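Local coordinates for meso-diaminopimelate dehydrogenase (Clostridium tetani, PDB 3WGY), which catalyses, in its natural form, the reversible NADP-dependent oxidative deamination of meso-2,6-diaminopimelate, at residues P81-A84 with S85-T89; D223-D227 with Y228-V232; L273-S276 with A277-T280. The protein carries 6 engineered substitutions. All coordinates share one frame; numbering follows the deposited sequence.

Overall arrangement
The three contacts are local ones, met in series along the chain: interaction 1 at the end of helix 80-84, interaction 2 in the turn that runs into strand 230-234, interaction 3 at the start of helix 276-296. Interactions 1 and 2 lie on opposite sides of the chain's centre, with their own centres about 41 Å apart; each is about 26 Å, centre to centre, from interaction 3. Interaction 1 leads into the seven-stranded parallel sheet, consistent with a Rossmann-type dinucleotide-binding domain. Interaction 2 feeds the four-stranded mixed sheet near the bound 2-oxo-4-methylpentanoic acid. Interaction 3 leaves strand 264-273 of the antiparallel sheet, which continues into the second subunit. The contacts thus sample the parallel sheet, the ligand side and the dimer interface.

Interaction 1 (P81-A84 with S85-T89); sequences PMIA and SQFNT
Ile83 and Phe87 meet through both backbone and side chain. Ile83 O accepts two amides in the turn between helix 80-84 and strand 88-90. Phe87 N donates at 2.8 Å to Ile83 O with a C=O...N angle of 168°, whereas Gln86 N reaches Ile83 O at 2.9 Å from well above the carbonyl plane, so the two donors come from distinct directions. The same oxygen also lies in plane at the edge of the Phe87 ring. On this packed side, Ile83 CG2, anti to the backbone N, is carried to within 3.7 Å of Phe87 CD1 and 3.9 Å of Thr89 CG2; this one methyl therefore touches both the Phe87 ring and the Thr89 methyl. The outer side is looser. Met82 and Ser85 are exposed, and the Met82 side chain comes no nearer than 5.7 Å to residues 85-89. The contact itself belongs to a helix-to-strand connection of the parallel sheet. Ile83 and Phe87 pack on Met66 of strand 65-68, Pro81 and Thr89 face helix 99-113, and Thr89 joins strand 116-118 through backbone bonds and a hydroxyl bond to Ser117.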
loop_
_atom_site.group_PDB
_atom_site.type_symbol
_atom_site.label_atom_id
_atom_site.label_comp_id
_atom_site.label_asym_id
_atom_site.label_seq_id
_atom_site.Cartn_x
_atom_site.Cartn_y
_atom_site.Cartn_z
ATOM N N PRO B 81 -7.782 -27.534 -4.670
ATOM C CA PRO B 81 -8.479 -28.428 -3.745
ATOM C C PRO B 81 -7.751 -29.744 -3.491
ATOM O O PRO B 81 -7.707 -30.230 -2.361
ATOM C CB PRO B 81 -9.819 -28.635 -4.436
ATOM C CG PRO B 81 -10.070 -27.296 -5.014
ATOM C CD PRO B 81 -8.740 -26.988 -5.652
ATOM N N MET B 82 -7.181 -30.318 -4.541
ATOM C CA MET B 82 -6.472 -31.580 -4.411
ATOM C C MET B 82 -5.170 -31.441 -3.630
ATOM O O MET B 82 -4.783 -32.354 -2.895
ATOM C CB MET B 82 -6.187 -32.171 -5.791
ATOM C CG MET B 82 -7.422 -32.325 -6.677
ATOM S SD MET B 82 -8.879 -33.022 -5.836
ATOM C CE MET B 82 -8.260 -34.640 -5.316
ATOM N N ILE B 83 -4.490 -30.306 -3.785
ATOM C CA ILE B 83 -3.232 -30.071 -3.077
ATOM C C ILE B 83 -3.490 -29.605 -1.645
ATOM O O ILE B 83 -2.722 -29.915 -0.735
ATOM C CB ILE B 83 -2.376 -28.971 -3.755
ATOM C CG1 ILE B 83 -2.413 -29.116 -5.276
ATOM C CG2 ILE B 83 -0.937 -29.048 -3.236
ATOM C CD1 ILE B 83 -1.878 -30.419 -5.800
ATOM N N ALA B 84 -4.567 -28.848 -1.456
ATOM C CA ALA B 84 -4.913 -28.316 -0.141
ATOM C C ALA B 84 -5.116 -29.394 0.918
ATOM O O ALA B 84 -4.847 -29.164 2.096
ATOM C CB ALA B 84 -6.163 -27.444 -0.239
ATOM N N SER B 85 -5.596 -30.563 0.502
ATOM C CA SER B 85 -5.824 -31.659 1.436
ATOM C C SER B 85 -4.520 -32.287 1.883
ATOM O O SER B 85 -4.510 -33.149 2.759
ATOM C CB SER B 85 -6.688 -32.745 0.793
ATOM O OG SER B 85 -8.008 -32.288 0.563
ATOM N N GLN B 86 -3.416 -31.849 1.294
ATOM C CA GLN B 86 -2.127 -32.428 1.633
ATOM C C GLN B 86 -1.063 -31.418 2.023
ATOM O O GLN B 86 -0.095 -31.771 2.698
ATOM C CB GLN B 86 -1.626 -33.258 0.453
ATOM C CG GLN B 86 -2.613 -34.320 -0.003
ATOM C CD GLN B 86 -2.223 -34.959 -1.322
ATOM O OE1 GLN B 86 -2.176 -34.294 -2.360
ATOM N NE2 GLN B 86 -1.943 -36.257 -1.289
ATOM N N PHE B 87 -1.222 -30.169 1.596
ATOM C CA PHE B 87 -0.234 -29.145 1.928
ATOM C C PHE B 87 -0.896 -27.809 2.192
ATOM O O PHE B 87 -2.075 -27.621 1.905
ATOM C CB PHE B 87 0.766 -28.937 0.779
ATOM C CG PHE B 87 1.408 -30.203 0.276
ATOM C CD1 PHE B 87 0.713 -31.069 -0.556
ATOM C CD2 PHE B 87 2.716 -30.520 0.627
ATOM C CE1 PHE B 87 1.312 -32.239 -1.034
ATOM C CE2 PHE B 87 3.322 -31.684 0.155
ATOM C CZ PHE B 87 2.617 -32.543 -0.677
ATOM N N ASN B 88 -0.131 -26.882 2.760
ATOM C CA ASN B 88 -0.636 -25.533 2.978
ATOM C C ASN B 88 -0.406 -24.973 1.585
ATOM O O ASN B 88 0.642 -25.217 0.997
ATOM C CB ASN B 88 0.224 -24.783 3.989
ATOM C CG ASN B 88 0.166 -25.395 5.367
ATOM O OD1 ASN B 88 -0.911 -25.622 5.911
ATOM N ND2 ASN B 88 1.328 -25.654 5.946
ATOM N N THR B 89 -1.359 -24.238 1.038
ATOM C CA THR B 89 -1.165 -23.745 -0.316
ATOM C C THR B 89 -1.236 -22.244 -0.510
ATOM O O THR B 89 -1.765 -21.516 0.327
ATOM C CB THR B 89 -2.185 -24.363 -1.259
ATOM O OG1 THR B 89 -3.498 -23.933 -0.875
ATOM C CG2 THR B 89 -2.102 -25.880 -1.202
#

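Interaction 2 (D223-D227 with Y228-V232); sequences DYFAD and YNTTV
Phe225 overlaps Thr230 with the border of its ring, the two side chains running at about a right angle to each other. Thr230 OG1 lies close to the ring plane at that border, 3.5 Å from Phe225 CD1, and the methyl Thr230 CG2 follows at 3.8 Å from Phe225 CD1. With OG1 anti to its carbonyl carbon (chi1 -59°), Thr230 turns the hydroxyl back along the chain, where OG1 donates to Tyr228 O at 3.2 Å. That bond is not directed at a lone pair, since the donor stands 65° out of the carbonyl plane. Before Thr230 the chain makes a type I beta turn from Phe225 to Tyr228, closed by Tyr228 N bonding to Phe225 O at 2.7 Å with an N-H...O angle of 155°. The Tyr228 ring folds beside the turn: its CD1 is 3.5 Å from Asp227 C and 3.9 Å from Tyr224 O, while Phe225 O is found near the ring plane at its edge. The turn delivers the chain to strand 230-234, which pairs with strand 197-205; there the engineered Met199 touches Phe225, Tyr228 and Thr230. Toward the ligand, Tyr224 and Phe225 each make an edge-to-face pair with His156 of the 2-oxo-4-methylpentanoic acid pocket, and the Tyr224 side chain is about 6 Å from that molecule. Phe225 O and Tyr228 O approach each other to 2.9 Å although both are acceptors. Each has its own donor, Tyr228 N for the first and Thr230 OG1 for the second, which probably offsets the repulsion, while the hydroxyl oxygen beside the ring edge is consistent with a weak electrostatic attraction to the hydrogen on Phe225 CD1.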
loop_
_atom_site.group_PDB
_atom_site.type_symbol
_atom_site.label_atom_id
_atom_site.label_comp_id
_atom_site.label_asym_id
_atom_site.label_seq_id
_atom_site.Cartn_x
_atom_site.Cartn_y
_atom_site.Cartn_z
ATOM N N ASP B 223 -18.031 -7.125 -28.129
ATOM C CA ASP B 223 -17.522 -7.848 -26.968
ATOM C C ASP B 223 -16.032 -7.607 -26.727
ATOM O O ASP B 223 -15.526 -7.932 -25.655
ATOM C CB ASP B 223 -17.768 -9.361 -27.105
ATOM C CG ASP B 223 -19.221 -9.699 -27.410
ATOM O OD1 ASP B 223 -20.117 -9.182 -26.710
ATOM O OD2 ASP B 223 -19.465 -10.491 -28.348
ATOM N N TYR B 224 -15.332 -7.039 -27.708
ATOM C CA TYR B 224 -13.897 -6.795 -27.554
ATOM C C TYR B 224 -13.423 -5.356 -27.719
ATOM O O TYR B 224 -12.863 -4.780 -26.793
ATOM C CB TYR B 224 -13.089 -7.667 -28.519
ATOM C CG TYR B 224 -13.176 -9.153 -28.266
ATOM C CD1 TYR B 224 -14.282 -9.888 -28.692
ATOM C CD2 TYR B 224 -12.138 -9.831 -27.625
ATOM C CE1 TYR B 224 -14.352 -11.264 -28.493
ATOM C CE2 TYR B 224 -12.198 -11.206 -27.418
ATOM C CZ TYR B 224 -13.307 -11.916 -27.858
ATOM O OH TYR B 224 -13.369 -13.280 -27.686
ATOM N N PHE B 225 -13.648 -4.777 -28.893
ATOM C CA PHE B 225 -13.183 -3.418 -29.165
ATOM C C PHE B 225 -14.250 -2.340 -29.341
ATOM O O PHE B 225 -13.990 -1.165 -29.083
ATOM C CB PHE B 225 -12.300 -3.428 -30.417
ATOM C CG PHE B 225 -11.114 -4.334 -30.316
ATOM C CD1 PHE B 225 -9.953 -3.914 -29.677
ATOM C CD2 PHE B 225 -11.161 -5.616 -30.849
ATOM C CE1 PHE B 225 -8.852 -4.760 -29.569
ATOM C CE2 PHE B 225 -10.065 -6.475 -30.747
ATOM C CZ PHE B 225 -8.908 -6.046 -30.105
ATOM N N ALA B 226 -15.434 -2.740 -29.792
ATOM C CA ALA B 226 -16.537 -1.815 -30.034
ATOM C C ALA B 226 -16.686 -0.689 -29.007
ATOM O O ALA B 226 -16.855 0.473 -29.378
ATOM C CB ALA B 226 -17.849 -2.594 -30.142
ATOM N N ASP B 227 -16.616 -1.025 -27.724
ATOM C CA ASP B 227 -16.772 -0.024 -26.675
ATOM C C ASP B 227 -15.554 0.847 -26.402
ATOM O O ASP B 227 -15.664 1.834 -25.679
ATOM C CB ASP B 227 -17.195 -0.693 -25.361
ATOM C CG ASP B 227 -18.580 -1.312 -25.437
ATOM O OD1 ASP B 227 -19.524 -0.605 -25.840
ATOM O OD2 ASP B 227 -18.724 -2.504 -25.093
ATOM N N TYR B 228 -14.404 0.505 -26.978
ATOM C CA TYR B 228 -13.180 1.277 -26.734
ATOM C C TYR B 228 -12.606 1.978 -27.958
ATOM O O TYR B 228 -12.779 1.515 -29.080
ATOM C CB TYR B 228 -12.073 0.371 -26.173
ATOM C CG TYR B 228 -12.416 -0.374 -24.900
ATOM C CD1 TYR B 228 -13.316 -1.440 -24.915
ATOM C CD2 TYR B 228 -11.817 -0.031 -23.683
ATOM C CE1 TYR B 228 -13.607 -2.147 -23.761
ATOM C CE2 TYR B 228 -12.100 -0.730 -22.522
ATOM C CZ TYR B 228 -12.996 -1.789 -22.569
ATOM O OH TYR B 228 -13.275 -2.505 -21.432
ATOM N N ASN B 229 -11.921 3.098 -27.736
ATOM C CA ASN B 229 -11.269 3.793 -28.834
ATOM C C ASN B 229 -10.118 2.850 -29.145
ATOM O O ASN B 229 -9.288 2.575 -28.273
ATOM C CB ASN B 229 -10.718 5.151 -28.402
ATOM C CG ASN B 229 -11.807 6.119 -27.988
ATOM O OD1 ASN B 229 -12.908 6.109 -28.543
ATOM N ND2 ASN B 229 -11.499 6.980 -27.021
ATOM N N THR B 230 -10.080 2.344 -30.374
ATOM C CA THR B 230 -9.057 1.388 -30.781
ATOM C C THR B 230 -8.199 1.880 -31.937
ATOM O O THR B 230 -8.714 2.382 -32.929
ATOM C CB THR B 230 -9.712 0.054 -31.197
ATOM O OG1 THR B 230 -10.472 -0.465 -30.095
ATOM C CG2 THR B 230 -8.661 -0.961 -31.615
ATOM N N THR B 231 -6.887 1.732 -31.794
ATOM C CA THR B 231 -5.937 2.142 -32.822
ATOM C C THR B 231 -5.315 0.881 -33.400
ATOM O O THR B 231 -5.031 -0.071 -32.666
ATOM C CB THR B 231 -4.808 3.010 -32.244
ATOM O OG1 THR B 231 -5.364 4.186 -31.649
ATOM C CG2 THR B 231 -3.827 3.421 -33.343
ATOM N N VAL B 232 -5.113 0.866 -34.711
ATOM C CA VAL B 232 -4.520 -0.295 -35.355
ATOM C C VAL B 232 -3.282 0.116 -36.136
ATOM O O VAL B 232 -3.355 0.958 -37.035
ATOM C CB VAL B 232 -5.520 -0.975 -36.312
ATOM C CG1 VAL B 232 -4.874 -2.182 -36.981
ATOM C CG2 VAL B 232 -6.766 -1.395 -35.541
#

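Interaction 3 (L273-S276 with A277-T280); sequences LESS and AEFT. Engineered in segment 273-276: Ser276 (natural residue Asn).
Ser276 O draws in donors from the next turn of the helix. Thr280 N bonds to Ser276 O at 3.0 Å and is nearly straight, with an N-H...O angle of 169°; Phe279 N adds a weak, bent bond to Ser276 O. The principal acceptor of Phe279 N lies one residue earlier: Phe279 N reaches Ser275 O at 3.2 Å, with the donor lying in the carbonyl plane. Ser275 O also accepts from Gln265 NE2 of the second subunit. These backbone bonds open helix 276-296, with Ser275 at the N-cap position and only Glu274 between it and the end of strand 264-273, so the chain passes from strand to helix within a few residues. The Ser275 side chain lies alongside Glu278: OG, anti to the backbone N (chi1 -179°), is only 3.0 Å from Glu278 CG, a tight approach to the aliphatic part of that chain. The carboxylate has its polar partner outside: Glu278 OE1 is hydrogen-bonded to Thr259 OG1 of the second subunit. Across the turn, Leu273 sets a methyl on the face of the Phe279 ring. Leu273 CD2 is 3.6 Å from the ring centroid of Phe279 and 21° off the normal, a CH-pi contact shifted toward the rim; Leu273 CD1 approaches the ring at CD2 of Phe279. The engineered Ser276 binds a water through OG at 3.0 Å, and that water reaches Thr280 OG1 weakly. Trp123 of helix 123-138 gives Ser276 OG a further weak bond and packs against Leu273, Phe279 and Thr280.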
loop_
_atom_site.group_PDB
_atom_site.type_symbol
_atom_site.label_atom_id
_atom_site.label_comp_id
_atom_site.label_asym_id
_atom_site.label_seq_id
_atom_site.Cartn_x
_atom_site.Cartn_y
_atom_site.Cartn_z
ATOM N N LEU B 273 5.612 -2.942 -14.416
ATOM C CA LEU B 273 6.330 -4.211 -14.492
ATOM C C LEU B 273 6.865 -4.610 -15.859
ATOM O O LEU B 273 6.097 -4.901 -16.773
ATOM C CB LEU B 273 5.416 -5.331 -13.977
ATOM C CG LEU B 273 4.541 -4.974 -12.763
ATOM C CD1 LEU B 273 3.475 -6.051 -12.554
ATOM C CD2 LEU B 273 5.410 -4.809 -11.530
ATOM N N GLU B 274 8.185 -4.652 -15.994
ATOM C CA GLU B 274 8.782 -5.050 -17.264
ATOM C C GLU B 274 8.459 -6.529 -17.487
ATOM O O GLU B 274 8.336 -6.993 -18.620
ATOM C CB GLU B 274 10.300 -4.840 -17.233
ATOM C CG GLU B 274 10.982 -5.006 -18.585
ATOM C CD GLU B 274 12.505 -4.953 -18.489
ATOM O OE1 GLU B 274 13.027 -4.066 -17.784
ATOM O OE2 GLU B 274 13.178 -5.794 -19.130
ATOM N N SER B 275 8.307 -7.257 -16.387
ATOM C CA SER B 275 7.994 -8.675 -16.432
ATOM C C SER B 275 6.855 -8.999 -15.466
ATOM O O SER B 275 7.080 -9.254 -14.278
ATOM C CB SER B 275 9.233 -9.492 -16.072
ATOM O OG SER B 275 8.962 -10.878 -16.133
ATOM N N SER B 276 5.633 -8.991 -15.989
ATOM C CA SER B 276 4.454 -9.266 -15.195
ATOM C C SER B 276 4.537 -10.585 -14.441
ATOM O O SER B 276 4.305 -10.632 -13.238
ATOM C CB SER B 276 3.208 -9.283 -16.086
ATOM O OG SER B 276 2.054 -9.566 -15.311
ATOM N N ALA B 277 4.874 -11.653 -15.152
ATOM C CA ALA B 277 4.956 -12.982 -14.549
ATOM C C ALA B 277 5.952 -13.096 -13.399
ATOM O O ALA B 277 5.662 -13.726 -12.379
ATOM C CB ALA B 277 5.279 -14.017 -15.620
ATOM N N GLU B 278 7.126 -12.501 -13.553
ATOM C CA GLU B 278 8.119 -12.573 -12.494
ATOM C C GLU B 278 7.709 -11.752 -11.272
ATOM O O GLU B 278 8.139 -12.030 -10.147
ATOM C CB GLU B 278 9.475 -12.102 -13.008
ATOM C CG GLU B 278 9.989 -12.932 -14.168
ATOM C CD GLU B 278 11.492 -12.862 -14.292
ATOM O OE1 GLU B 278 12.039 -11.745 -14.429
ATOM O OE2 GLU B 278 12.127 -13.934 -14.238
ATOM N N PHE B 279 6.874 -10.742 -11.484
ATOM C CA PHE B 279 6.438 -9.931 -10.363
ATOM C C PHE B 279 5.409 -10.733 -9.589
ATOM O O PHE B 279 5.458 -10.807 -8.366
ATOM C CB PHE B 279 5.820 -8.622 -10.829
ATOM C CG PHE B 279 5.417 -7.727 -9.695
ATOM C CD1 PHE B 279 6.376 -7.005 -8.988
ATOM C CD2 PHE B 279 4.091 -7.643 -9.300
ATOM C CE1 PHE B 279 6.015 -6.206 -7.899
ATOM C CE2 PHE B 279 3.716 -6.850 -8.211
ATOM C CZ PHE B 279 4.681 -6.130 -7.512
ATOM N N THR B 280 4.473 -11.334 -10.312
ATOM C CA THR B 280 3.454 -12.166 -9.686
ATOM C C THR B 280 4.160 -13.245 -8.866
ATOM O O THR B 280 3.760 -13.556 -7.746
ATOM C CB THR B 280 2.579 -12.858 -10.741
ATOM O OG1 THR B 280 1.917 -11.864 -11.527
ATOM C CG2 THR B 280 1.542 -13.751 -10.063
HETATM O O HOH W 1 0.595 -12.045 -14.654
#